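Local coordinates for heme oxygenase (mycobilin-producing) (Mycobacterium tuberculosis, PDB 6PLE), which degrades heme oxidatively to mycobilin, opening the porphyrin ring and releasing its iron with the help of an electron donor, at residues Lys5-Glu10 against Tyr51-His56. The protein carries 1 engineered substitution. Numbering follows the deposited sequence.
With BLA (biliverdine IX alpha), chain C.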
loop_
_atom_site.group_PDB
_atom_site.type_symbol
_atom_site.label_atom_id
_atom_site.label_comp_id
_atom_site.label_asym_id
_atom_site.label_seq_id
_atom_site.Cartn_x
_atom_site.Cartn_y
_atom_site.Cartn_z
ATOM N N LYS A 5 -13.210 -8.937 8.604
ATOM C CA LYS A 5 -12.067 -8.054 8.463
ATOM C C LYS A 5 -12.553 -6.651 8.744
ATOM O O LYS A 5 -13.430 -6.156 8.036
ATOM C CB LYS A 5 -11.493 -8.095 7.043
ATOM C CG LYS A 5 -10.357 -9.062 6.770
ATOM C CD LYS A 5 -10.660 -10.467 7.203
ATOM C CE LYS A 5 -9.510 -11.362 6.818
ATOM N NZ LYS A 5 -9.106 -12.341 7.867
ATOM N N ILE A 6 -11.949 -5.979 9.718
ATOM C CA ILE A 6 -12.289 -4.596 10.004
ATOM C C ILE A 6 -11.112 -3.728 9.616
ATOM O O ILE A 6 -9.963 -4.056 9.938
ATOM C CB ILE A 6 -12.672 -4.399 11.474
ATOM C CG1 ILE A 6 -13.981 -5.157 11.742
ATOM C CG2 ILE A 6 -12.776 -2.912 11.770
ATOM C CD1 ILE A 6 -14.627 -4.799 13.059
ATOM N N ASN A 7 -11.396 -2.633 8.911
ATOM C CA ASN A 7 -10.371 -1.708 8.436
ATOM C C ASN A 7 -10.629 -0.348 9.072
ATOM O O ASN A 7 -11.592 0.342 8.725
ATOM C CB ASN A 7 -10.359 -1.639 6.900
ATOM C CG ASN A 7 -9.418 -0.566 6.354
ATOM O OD1 ASN A 7 -8.649 0.066 7.091
ATOM N ND2 ASN A 7 -9.481 -0.354 5.041
ATOM N N ALA A 8 -9.774 0.040 10.007
ATOM C CA ALA A 8 -9.911 1.351 10.633
ATOM C C ALA A 8 -9.211 2.377 9.753
ATOM O O ALA A 8 -7.986 2.472 9.747
ATOM C CB ALA A 8 -9.356 1.330 12.051
ATOM N N ILE A 9 -9.980 3.127 8.971
ATOM C CA ILE A 9 -9.419 4.103 8.045
ATOM C C ILE A 9 -9.317 5.456 8.737
ATOM O O ILE A 9 -10.271 5.904 9.381
ATOM C CB ILE A 9 -10.264 4.189 6.763
ATOM C CG1 ILE A 9 -10.249 2.847 6.018
ATOM C CG2 ILE A 9 -9.733 5.265 5.858
ATOM C CD1 ILE A 9 -10.797 2.923 4.588
ATOM N N GLU A 10 -8.157 6.107 8.612
ATOM C CA GLU A 10 -7.935 7.434 9.169
ATOM C C GLU A 10 -8.102 8.482 8.080
ATOM O O GLU A 10 -7.544 8.345 6.991
ATOM C CB GLU A 10 -6.553 7.555 9.807
ATOM C CG GLU A 10 -6.191 6.437 10.787
ATOM C CD GLU A 10 -4.690 6.354 11.082
ATOM O OE1 GLU A 10 -4.245 5.320 11.624
ATOM O OE2 GLU A 10 -3.949 7.317 10.767
ATOM N N TYR A 51 -13.093 5.883 10.285
ATOM C CA TYR A 51 -14.116 5.099 9.593
ATOM C C TYR A 51 -13.808 3.625 9.749
ATOM O O TYR A 51 -12.653 3.202 9.660
ATOM C CB TYR A 51 -14.192 5.460 8.109
ATOM C CG TYR A 51 -14.998 6.682 7.885
ATOM C CD1 TYR A 51 -14.484 7.915 8.202
ATOM C CD2 TYR A 51 -16.317 6.605 7.440
ATOM C CE1 TYR A 51 -15.235 9.056 8.046
ATOM C CE2 TYR A 51 -17.080 7.738 7.287
ATOM C CZ TYR A 51 -16.532 8.962 7.600
ATOM O OH TYR A 51 -17.258 10.110 7.459
ATOM N N PHE A 52 -14.834 2.833 10.020
ATOM C CA PHE A 52 -14.653 1.393 10.049
ATOM C C PHE A 52 -15.277 0.816 8.797
ATOM O O PHE A 52 -16.366 1.236 8.404
ATOM C CB PHE A 52 -15.249 0.772 11.300
ATOM C CG PHE A 52 -14.347 0.865 12.490
ATOM C CD1 PHE A 52 -13.502 1.954 12.643
ATOM C CD2 PHE A 52 -14.342 -0.127 13.458
ATOM C CE1 PHE A 52 -12.674 2.057 13.730
ATOM C CE2 PHE A 52 -13.511 -0.028 14.556
ATOM C CZ PHE A 52 -12.677 1.066 14.693
ATOM N N VAL A 53 -14.551 -0.085 8.147
ATOM C CA VAL A 53 -15.072 -0.928 7.084
ATOM C C VAL A 53 -15.190 -2.315 7.663
ATOM O O VAL A 53 -14.173 -2.976 7.893
ATOM C CB VAL A 53 -14.168 -0.961 5.843
ATOM C CG1 VAL A 53 -14.949 -1.566 4.666
ATOM C CG2 VAL A 53 -13.594 0.412 5.497
ATOM N N VAL A 54 -16.413 -2.787 7.859
ATOM C CA VAL A 54 -16.656 -4.125 8.386
ATOM C C VAL A 54 -17.093 -5.009 7.231
ATOM O O VAL A 54 -18.101 -4.722 6.580
ATOM C CB VAL A 54 -17.717 -4.112 9.496
ATOM C CG1 VAL A 54 -17.797 -5.443 10.132
ATOM C CG2 VAL A 54 -17.407 -3.023 10.520
ATOM N N THR A 55 -16.327 -6.068 6.966
ATOM C CA THR A 55 -16.567 -6.990 5.857
ATOM C C THR A 55 -16.651 -8.406 6.405
ATOM O O THR A 55 -15.823 -8.796 7.224
ATOM C CB THR A 55 -15.437 -6.914 4.807
ATOM O OG1 THR A 55 -14.289 -7.642 5.270
ATOM C CG2 THR A 55 -15.010 -5.486 4.567
ATOM N N HIS A 56 -17.645 -9.178 5.969
ATOM C CA HIS A 56 -17.721 -10.593 6.319
ATOM C C HIS A 56 -17.332 -11.435 5.109
ATOM O O HIS A 56 -17.436 -10.983 3.966
ATOM C CB HIS A 56 -19.123 -10.986 6.810
ATOM C CG HIS A 56 -19.655 -10.102 7.900
ATOM N ND1 HIS A 56 -19.882 -8.749 7.724
ATOM C CD2 HIS A 56 -20.007 -10.379 9.178
ATOM C CE1 HIS A 56 -20.348 -8.231 8.845
ATOM N NE2 HIS A 56 -20.427 -9.197 9.745
HETATM C CHA BLA C . -11.237 3.058 0.150
HETATM N NA BLA C . -12.215 0.691 -0.103
HETATM C C1A BLA C . -12.202 2.002 -0.406
HETATM C C2A BLA C . -13.200 2.271 -1.284
HETATM C C3A BLA C . -13.843 1.094 -1.531
HETATM C C4A BLA C . -13.216 0.106 -0.787
HETATM C CMA BLA C . -15.047 0.909 -2.447
HETATM C CAA BLA C . -13.435 3.692 -1.804
HETATM C CBA BLA C . -12.656 3.939 -3.108
HETATM C CGA BLA C . -11.355 4.707 -2.850
HETATM O O1A BLA C . -11.324 5.805 -2.237
HETATM O O2A BLA C . -10.281 4.234 -3.282
HETATM C CHB BLA C . -13.517 -1.412 -0.658
HETATM N NB BLA C . -12.115 -1.378 1.498
HETATM C C1B BLA C . -13.004 -2.039 0.420
HETATM C C2B BLA C . -13.141 -3.467 0.849
HETATM C C3B BLA C . -12.415 -3.670 2.060
HETATM C C4B BLA C . -11.743 -2.424 2.531
HETATM C CMB BLA C . -13.936 -4.561 0.114
HETATM O OB BLA C . -11.062 -2.267 3.481
HETATM C CAB BLA C . -12.305 -4.987 2.811
HETATM C CBB BLA C . -11.580 -5.965 2.305
HETATM N NC BLA C . -8.974 -1.582 0.951
HETATM C C1C BLA C . -8.956 -3.124 1.027
HETATM C C2C BLA C . -7.922 -3.490 2.038
HETATM C C3C BLA C . -7.324 -2.309 2.575
HETATM C C4C BLA C . -7.911 -1.088 1.946
HETATM C CMC BLA C . -7.574 -4.929 2.426
HETATM O OC BLA C . -9.631 -3.868 0.400
HETATM C CAC BLA C . -6.221 -2.196 3.635
HETATM C CBC BLA C . -6.373 -2.668 4.846
HETATM C CHD BLA C . -7.561 0.150 2.272
HETATM N ND BLA C . -9.666 1.239 1.057
HETATM C C1D BLA C . -8.404 1.350 1.817
HETATM C C2D BLA C . -8.053 2.785 2.035
HETATM C C3D BLA C . -9.132 3.573 1.417
HETATM C C4D BLA C . -10.144 2.646 0.801
HETATM C CMD BLA C . -6.820 3.337 2.771
HETATM C CAD BLA C . -9.278 5.082 1.310
HETATM C CBD BLA C . -8.897 5.370 -0.146
HETATM C CGD BLA C . -8.788 6.867 -0.393
HETATM O O1D BLA C . -7.991 7.553 0.291
HETATM O O2D BLA C . -9.490 7.405 -1.287
#
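The phenyl ring of Phe52 is met obliquely at two atoms lying para to each other, Ile6 reaching CD2 with its CG2 (3.6 Å) and Ala8 reaching CE1 with its CB (3.8 Å). Ile6 also runs alongside Val54 on this side of the sheet. The other flat group, the carboxamide of Asn7, turns to the opposite side and meets biliverdin. Strands 3-9 and 51-57 are the antiparallel central pair of the four-stranded sheet of the dimeric alpha+beta barrel fold, and they exemplify how one sheet face can become the wall of a ligand pocket. Lys5, Asn7 and Ile9 form hydrogen-bonded pairs with Thr55, Val53 and Tyr51, the bond from Tyr51 N to Ile9 O being weak.

On the ligand side, CG of Asn7 stands anti to the backbone N (chi1 173°), which carries the amide out to the pigment, where ND2 donates a nearly straight bond to BLA OB (2.9 Å, 166° at the hydrogen). Ile9 CD1 crosses to Val53 CG2 at 3.9 Å and also approaches BLA C3D at 3.6 Å, so the inter-strand packing is continuous with the pigment surface. Helix 16-24 borders this side too, through Leu19 and Phe23, while Trp66 together with the backbone of Val83 and Ala84 holds the ligand at other points.

Lys5 sends its ammonium away from the pair to Asp60 and Glu91. Its carbonyl oxygen is gripped twice by Thr55. The backbone N bonds to Lys5 O at 3.1 Å, and OG1, which is also hydrogen-bonded to Trp57 NE1, donates a longer 3.3 Å bond to Lys5 O, arriving in the carbonyl plane on a lone pair at 120°.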